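Long-range contacts in aminopeptidase N (PDB 5DLL), which is a zinc-dependent aminopeptidase of the M1 family that removes N-terminal amino acids from peptides and probably helps degrade intracellular peptides: residues F714-L718 against A729-F733; Q753-A759 against F787-Q793. All coordinates share one frame; numbering follows the deposited sequence.

Interaction 1: residues F714-L718 against A729-F733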
loop_
_atom_site.group_PDB
_atom_site.type_symbol
_atom_site.label_atom_id
_atom_site.label_comp_id
_atom_site.label_asym_id
_atom_site.label_seq_id
_atom_site.Cartn_x
_atom_site.Cartn_y
_atom_site.Cartn_z
ATOM N N PHE A 714 -6.119 -12.943 23.581
ATOM C CA PHE A 714 -4.752 -12.793 24.089
ATOM C C PHE A 714 -4.424 -11.331 24.384
ATOM O O PHE A 714 -3.981 -11.006 25.484
ATOM C CB PHE A 714 -3.745 -13.384 23.088
ATOM C CG PHE A 714 -2.307 -13.386 23.567
ATOM C CD1 PHE A 714 -1.978 -13.702 24.884
ATOM C CD2 PHE A 714 -1.273 -13.115 22.677
ATOM C CE1 PHE A 714 -0.653 -13.715 25.309
ATOM C CE2 PHE A 714 0.051 -13.125 23.098
ATOM C CZ PHE A 714 0.362 -13.427 24.415
ATOM N N THR A 715 -4.658 -10.455 23.409
ATOM C CA THR A 715 -4.378 -9.023 23.558
ATOM C C THR A 715 -5.025 -8.427 24.813
ATOM O O THR A 715 -4.394 -7.654 25.532
ATOM C CB THR A 715 -4.869 -8.220 22.331
ATOM O OG1 THR A 715 -4.335 -8.788 21.127
ATOM C CG2 THR A 715 -4.460 -6.743 22.430
ATOM N N GLU A 716 -6.278 -8.791 25.072
ATOM C CA GLU A 716 -7.031 -8.229 26.196
ATOM C C GLU A 716 -6.638 -8.892 27.515
ATOM O O GLU A 716 -6.671 -8.256 28.570
ATOM C CB GLU A 716 -8.535 -8.364 25.962
ATOM C CG GLU A 716 -9.035 -7.788 24.641
ATOM C CD GLU A 716 -8.842 -6.286 24.502
ATOM O OE1 GLU A 716 -8.500 -5.618 25.502
ATOM O OE2 GLU A 716 -9.042 -5.773 23.376
ATOM N N LEU A 717 -6.251 -10.163 27.449
ATOM C CA LEU A 717 -5.726 -10.876 28.616
ATOM C C LEU A 717 -4.398 -10.262 29.090
ATOM O O LEU A 717 -4.045 -10.385 30.261
ATOM C CB LEU A 717 -5.544 -12.370 28.287
ATOM C CG LEU A 717 -6.122 -13.443 29.221
ATOM C CD1 LEU A 717 -7.480 -13.059 29.793
ATOM C CD2 LEU A 717 -6.225 -14.768 28.473
ATOM N N LEU A 718 -3.673 -9.606 28.181
ATOM C CA LEU A 718 -2.425 -8.900 28.519
ATOM C C LEU A 718 -2.642 -7.534 29.188
ATOM O O LEU A 718 -1.699 -6.970 29.754
ATOM C CB LEU A 718 -1.552 -8.699 27.274
ATOM C CG LEU A 718 -0.988 -9.936 26.573
ATOM C CD1 LEU A 718 -0.289 -9.516 25.286
ATOM C CD2 LEU A 718 -0.041 -10.703 27.484
ATOM N N ALA A 729 -1.190 -16.711 29.982
ATOM C CA ALA A 729 -1.613 -16.510 28.594
ATOM C C ALA A 729 -0.417 -16.473 27.642
ATOM O O ALA A 729 -0.499 -16.973 26.520
ATOM C CB ALA A 729 -2.428 -15.231 28.464
ATOM N N ILE A 730 0.687 -15.881 28.094
ATOM C CA ILE A 730 1.928 -15.866 27.325
ATOM C C ILE A 730 2.387 -17.302 27.080
ATOM O O ILE A 730 2.677 -17.679 25.944
ATOM C CB ILE A 730 3.032 -15.052 28.043
ATOM C CG1 ILE A 730 2.689 -13.557 28.015
ATOM C CG2 ILE A 730 4.392 -15.263 27.391
ATOM C CD1 ILE A 730 3.521 -12.709 28.954
ATOM N N ASN A 731 2.423 -18.097 28.149
ATOM C CA ASN A 731 2.852 -19.498 28.072
ATOM C C ASN A 731 1.868 -20.363 27.296
ATOM O O ASN A 731 2.265 -21.101 26.393
ATOM C CB ASN A 731 3.025 -20.088 29.475
ATOM C CG ASN A 731 4.072 -19.360 30.298
ATOM O OD1 ASN A 731 4.910 -18.627 29.765
ATOM N ND2 ASN A 731 4.025 -19.560 31.610
ATOM N N GLU A 732 0.590 -20.269 27.671
ATOM C CA GLU A 732 -0.491 -21.009 27.013
ATOM C C GLU A 732 -0.505 -20.743 25.505
ATOM O O GLU A 732 -0.647 -21.677 24.717
ATOM C CB GLU A 732 -1.861 -20.670 27.632
ATOM C CG GLU A 732 -2.130 -21.325 28.989
ATOM C CD GLU A 732 -3.349 -20.758 29.724
ATOM O OE1 GLU A 732 -3.401 -20.870 30.968
ATOM O OE2 GLU A 732 -4.261 -20.201 29.075
ATOM N N PHE A 733 -0.337 -19.482 25.107
ATOM C CA PHE A 733 -0.282 -19.120 23.686
ATOM C C PHE A 733 0.947 -19.733 23.006
ATOM O O PHE A 733 0.848 -20.252 21.895
ATOM C CB PHE A 733 -0.279 -17.596 23.514
ATOM C CG PHE A 733 -0.569 -17.129 22.107
ATOM C CD1 PHE A 733 0.432 -17.087 21.146
ATOM C CD2 PHE A 733 -1.842 -16.704 21.750
ATOM C CE1 PHE A 733 0.164 -16.644 19.858
ATOM C CE2 PHE A 733 -2.113 -16.260 20.464
ATOM C CZ PHE A 733 -1.109 -16.230 19.518
#

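Interaction 2: residues Q753-A759 against F787-Q793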
loop_
_atom_site.group_PDB
_atom_site.type_symbol
_atom_site.label_atom_id
_atom_site.label_comp_id
_atom_site.label_asym_id
_atom_site.label_seq_id
_atom_site.Cartn_x
_atom_site.Cartn_y
_atom_site.Cartn_z
ATOM N N GLN A 753 3.836 -4.957 22.979
ATOM C CA GLN A 753 2.809 -3.922 23.094
ATOM C C GLN A 753 2.140 -3.850 24.474
ATOM O O GLN A 753 1.222 -3.052 24.663
ATOM C CB GLN A 753 1.737 -4.151 22.023
ATOM C CG GLN A 753 2.263 -4.145 20.591
ATOM C CD GLN A 753 2.131 -2.802 19.899
ATOM O OE1 GLN A 753 1.066 -2.183 19.910
ATOM N NE2 GLN A 753 3.212 -2.355 19.269
ATOM N N ILE A 754 2.587 -4.664 25.433
ATOM C CA ILE A 754 2.018 -4.650 26.789
ATOM C C ILE A 754 2.084 -3.251 27.390
ATOM O O ILE A 754 3.140 -2.620 27.379
ATOM C CB ILE A 754 2.758 -5.622 27.737
ATOM C CG1 ILE A 754 2.432 -7.075 27.380
ATOM C CG2 ILE A 754 2.382 -5.365 29.194
ATOM C CD1 ILE A 754 3.416 -8.082 27.943
ATOM N N SER A 755 0.953 -2.779 27.913
ATOM C CA SER A 755 0.887 -1.497 28.611
ATOM C C SER A 755 1.115 -1.724 30.096
ATOM O O SER A 755 0.167 -1.793 30.879
ATOM C CB SER A 755 -0.471 -0.828 28.386
ATOM O OG SER A 755 -0.615 -0.420 27.040
ATOM N N HIS A 756 2.380 -1.861 30.476
ATOM C CA HIS A 756 2.750 -2.100 31.867
ATOM C C HIS A 756 4.235 -1.827 32.078
ATOM O O HIS A 756 5.039 -2.003 31.164
ATOM C CB HIS A 756 2.416 -3.542 32.274
ATOM C CG HIS A 756 2.550 -3.800 33.744
ATOM N ND1 HIS A 756 3.448 -4.709 34.263
ATOM C CD2 HIS A 756 1.910 -3.256 34.807
ATOM C CE1 HIS A 756 3.350 -4.719 35.581
ATOM N NE2 HIS A 756 2.424 -3.845 35.936
ATOM N N GLU A 757 4.583 -1.411 33.295
ATOM C CA GLU A 757 5.966 -1.082 33.667
ATOM C C GLU A 757 6.973 -2.093 33.117
ATOM O O GLU A 757 7.992 -1.715 32.539
ATOM C CB GLU A 757 6.110 -1.022 35.195
ATOM C CG GLU A 757 5.307 0.075 35.880
ATOM C CD GLU A 757 5.440 0.037 37.391
ATOM O OE1 GLU A 757 6.543 0.332 37.898
ATOM O OE2 GLU A 757 4.443 -0.280 38.075
ATOM N N SER A 758 6.661 -3.377 33.277
ATOM C CA SER A 758 7.597 -4.459 32.969
ATOM C C SER A 758 7.690 -4.833 31.488
ATOM O O SER A 758 8.250 -5.878 31.158
ATOM C CB SER A 758 7.219 -5.708 33.775
ATOM O OG SER A 758 5.981 -6.239 33.332
ATOM N N ALA A 759 7.155 -3.993 30.601
ATOM C CA ALA A 759 7.181 -4.258 29.158
ATOM C C ALA A 759 8.607 -4.392 28.629
ATOM O O ALA A 759 8.918 -5.321 27.881
ATOM C CB ALA A 759 6.446 -3.154 28.409
ATOM N N PHE A 787 8.014 -2.793 19.966
ATOM C CA PHE A 787 8.284 -2.039 21.189
ATOM C C PHE A 787 8.398 -0.545 20.905
ATOM O O PHE A 787 7.984 0.277 21.721
ATOM C CB PHE A 787 9.551 -2.529 21.890
ATOM C CG PHE A 787 9.840 -1.795 23.168
ATOM C CD1 PHE A 787 9.069 -2.023 24.300
ATOM C CD2 PHE A 787 10.856 -0.851 23.232
ATOM C CE1 PHE A 787 9.315 -1.337 25.479
ATOM C CE2 PHE A 787 11.108 -0.163 24.407
ATOM C CZ PHE A 787 10.336 -0.406 25.531
ATOM N N GLY A 788 8.954 -0.196 19.749
ATOM C CA GLY A 788 9.024 1.198 19.315
ATOM C C GLY A 788 7.661 1.823 19.057
ATOM O O GLY A 788 7.521 3.044 19.122
ATOM N N ALA A 789 6.667 0.986 18.756
ATOM C CA ALA A 789 5.279 1.432 18.556
ATOM C C ALA A 789 4.432 1.390 19.837
ATOM O O ALA A 789 3.290 1.846 19.832
ATOM C CB ALA A 789 4.616 0.601 17.468
ATOM N N ASN A 790 4.985 0.828 20.914
ATOM C CA ASN A 790 4.367 0.857 22.242
ATOM C C ASN A 790 4.632 2.221 22.874
ATOM O O ASN A 790 5.669 2.428 23.504
ATOM C CB ASN A 790 4.944 -0.274 23.114
ATOM C CG ASN A 790 4.349 -0.320 24.516
ATOM O OD1 ASN A 790 3.851 0.677 25.036
ATOM N ND2 ASN A 790 4.421 -1.487 25.143
ATOM N N PHE A 791 3.678 3.133 22.714
ATOM C CA PHE A 791 3.881 4.559 23.001
ATOM C C PHE A 791 4.359 4.870 24.424
ATOM O O PHE A 791 5.447 5.406 24.601
ATOM C CB PHE A 791 2.603 5.344 22.697
ATOM C CG PHE A 791 2.809 6.827 22.595
ATOM C CD1 PHE A 791 3.375 7.383 21.451
ATOM C CD2 PHE A 791 2.423 7.671 23.628
ATOM C CE1 PHE A 791 3.563 8.754 21.346
ATOM C CE2 PHE A 791 2.602 9.042 23.527
ATOM C CZ PHE A 791 3.175 9.585 22.385
ATOM N N LEU A 792 3.552 4.531 25.428
ATOM C CA LEU A 792 3.872 4.849 26.826
ATOM C C LEU A 792 5.236 4.310 27.284
ATOM O O LEU A 792 6.010 5.026 27.931
ATOM C CB LEU A 792 2.768 4.316 27.750
ATOM C CG LEU A 792 2.998 4.376 29.267
ATOM C CD1 LEU A 792 3.399 5.772 29.734
ATOM C CD2 LEU A 792 1.753 3.893 29.999
ATOM N N GLN A 793 5.524 3.058 26.932
ATOM C CA GLN A 793 6.686 2.336 27.461
ATOM C C GLN A 793 8.004 2.641 26.740
ATOM O O GLN A 793 9.065 2.701 27.372
ATOM C CB GLN A 793 6.411 0.827 27.443
ATOM C CG GLN A 793 5.232 0.408 28.313
ATOM C CD GLN A 793 5.419 0.788 29.771
ATOM O OE1 GLN A 793 6.518 0.682 30.315
ATOM N NE2 GLN A 793 4.348 1.232 30.412
#

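Interaction 1: residues F714-L718 against A729-F733
Phe714 and Phe733 lay their rings against each other in an offset stack, with centroids 4.6 Å apart and planes inclined by 17°. The overlap is partial: Phe714 CD2 and Phe733 CD2, 3.8 Å apart, each sit near the rim of the other ring. Phe733 CB stands over the same face of the Phe714 ring, 4.3 Å from its centroid and almost on the normal, a CH-pi contact. The ring of Phe714 reaches helix 723-736 because CG lies anti to the backbone N (chi1 -175°), carrying it across the gap between the helices.

Ala729 receives that ring. Its CB lies in the ring plane at the edge, 3.9 Å from Phe714 CD1, and also meets Leu717 CD2 at 3.8 Å. A methyl group suits this place, since the backbones come close here: the CA atoms of Phe714 and Ala729 are 6.6 Å apart. Phe714 CE1 approaches Ala729 O obliquely, yet that oxygen is already engaged within its own helix by Phe733 N. On the other side of the Phe714 ring, Leu718 CD1 lies over the rim of the face turned from Phe733, while Leu718 CD2 touches Ile730 CG1 at 4.0 Å. Branched aliphatic chains thus fill in around a flat aromatic.

The contact joins helices 707-717 and 723-736, consecutive in the helical C-terminal region related to ARM repeats. Helix 741-752 sets Ser750 against Phe714, and its Trp747 ring lies nearly parallel to that of Phe733; helix 691-703 brings Phe701 to Phe714 and Ala697 to Leu717.

Interaction 2: residues Q753-A759 against F787-Q793
Asn790 ND2 donates to Ile754 O over 2.8 Å, the hydrogen bond that ties the two segments together. The N-H...O angle is 149°, and the donor stands above the carbonyl plane, 49° out of it, while the oxygen lies close to the plane of the Asn790 amide. Beside this bond, Gln793 lays its bent chain along the 753-759 loop, and its CG packs on Ala759 CB at 3.8 Å. Small Ala759 suits the spot by letting the glutamine's methylenes lie close. At the other end, Gln753 NE2 meets Ala789 CB at 3.7 Å and makes a weak hydrogen bond to Gly786 O, which the long, flexible side chain can reach.

Asparagine fits its place because its amide works in two directions. Asn790 is the N-cap of helix 791-794, where OD1 accepts a weak bond from Gln793 N, while ND2, besides Ile754 O, also binds Ala752 O at the end of helix 741-752. With CG anti to the backbone N (chi1 -180°), the amide points into the opposing loop. In the alpha-helical C-terminal region, the contact thus joins the connection between helices 741-752 and 759-767 to the short one between helices 777-788 and 791-794.

Further out, a type I turn from His756 to Ala759 shapes the loop, closed by Ala759 N to His756 O. Within the turn His756 ND1 and Ser758 OG are hydrogen-bonded at 3.1 Å, the hydroxyl lying in the imidazole plane at its edge. Phe787, near Ala759, packs on Leu760 and Val763 of helix 759-767.

How the interactions relate
Interactions 1 and 2 follow one another along the chain, with centres about 15 Å apart, and both belong to the helical C-terminal region. They meet directly where Leu718 CD1 packs on Ile754 CG1 at 4.2 Å. Leu718 therefore serves both neighbourhoods, and Ile754 offers its side chain to interaction 1 while its carbonyl oxygen serves interaction 2. Helix 741-752 bridges them: it packs on both segments of interaction 1 and runs into the 753-759 loop. The first contact joins helix to helix through apolar groups; the second ties a loop to the junction between two helices, largely through an asparagine amide. Both lie away from the zinc site of His309, His313 and Glu332.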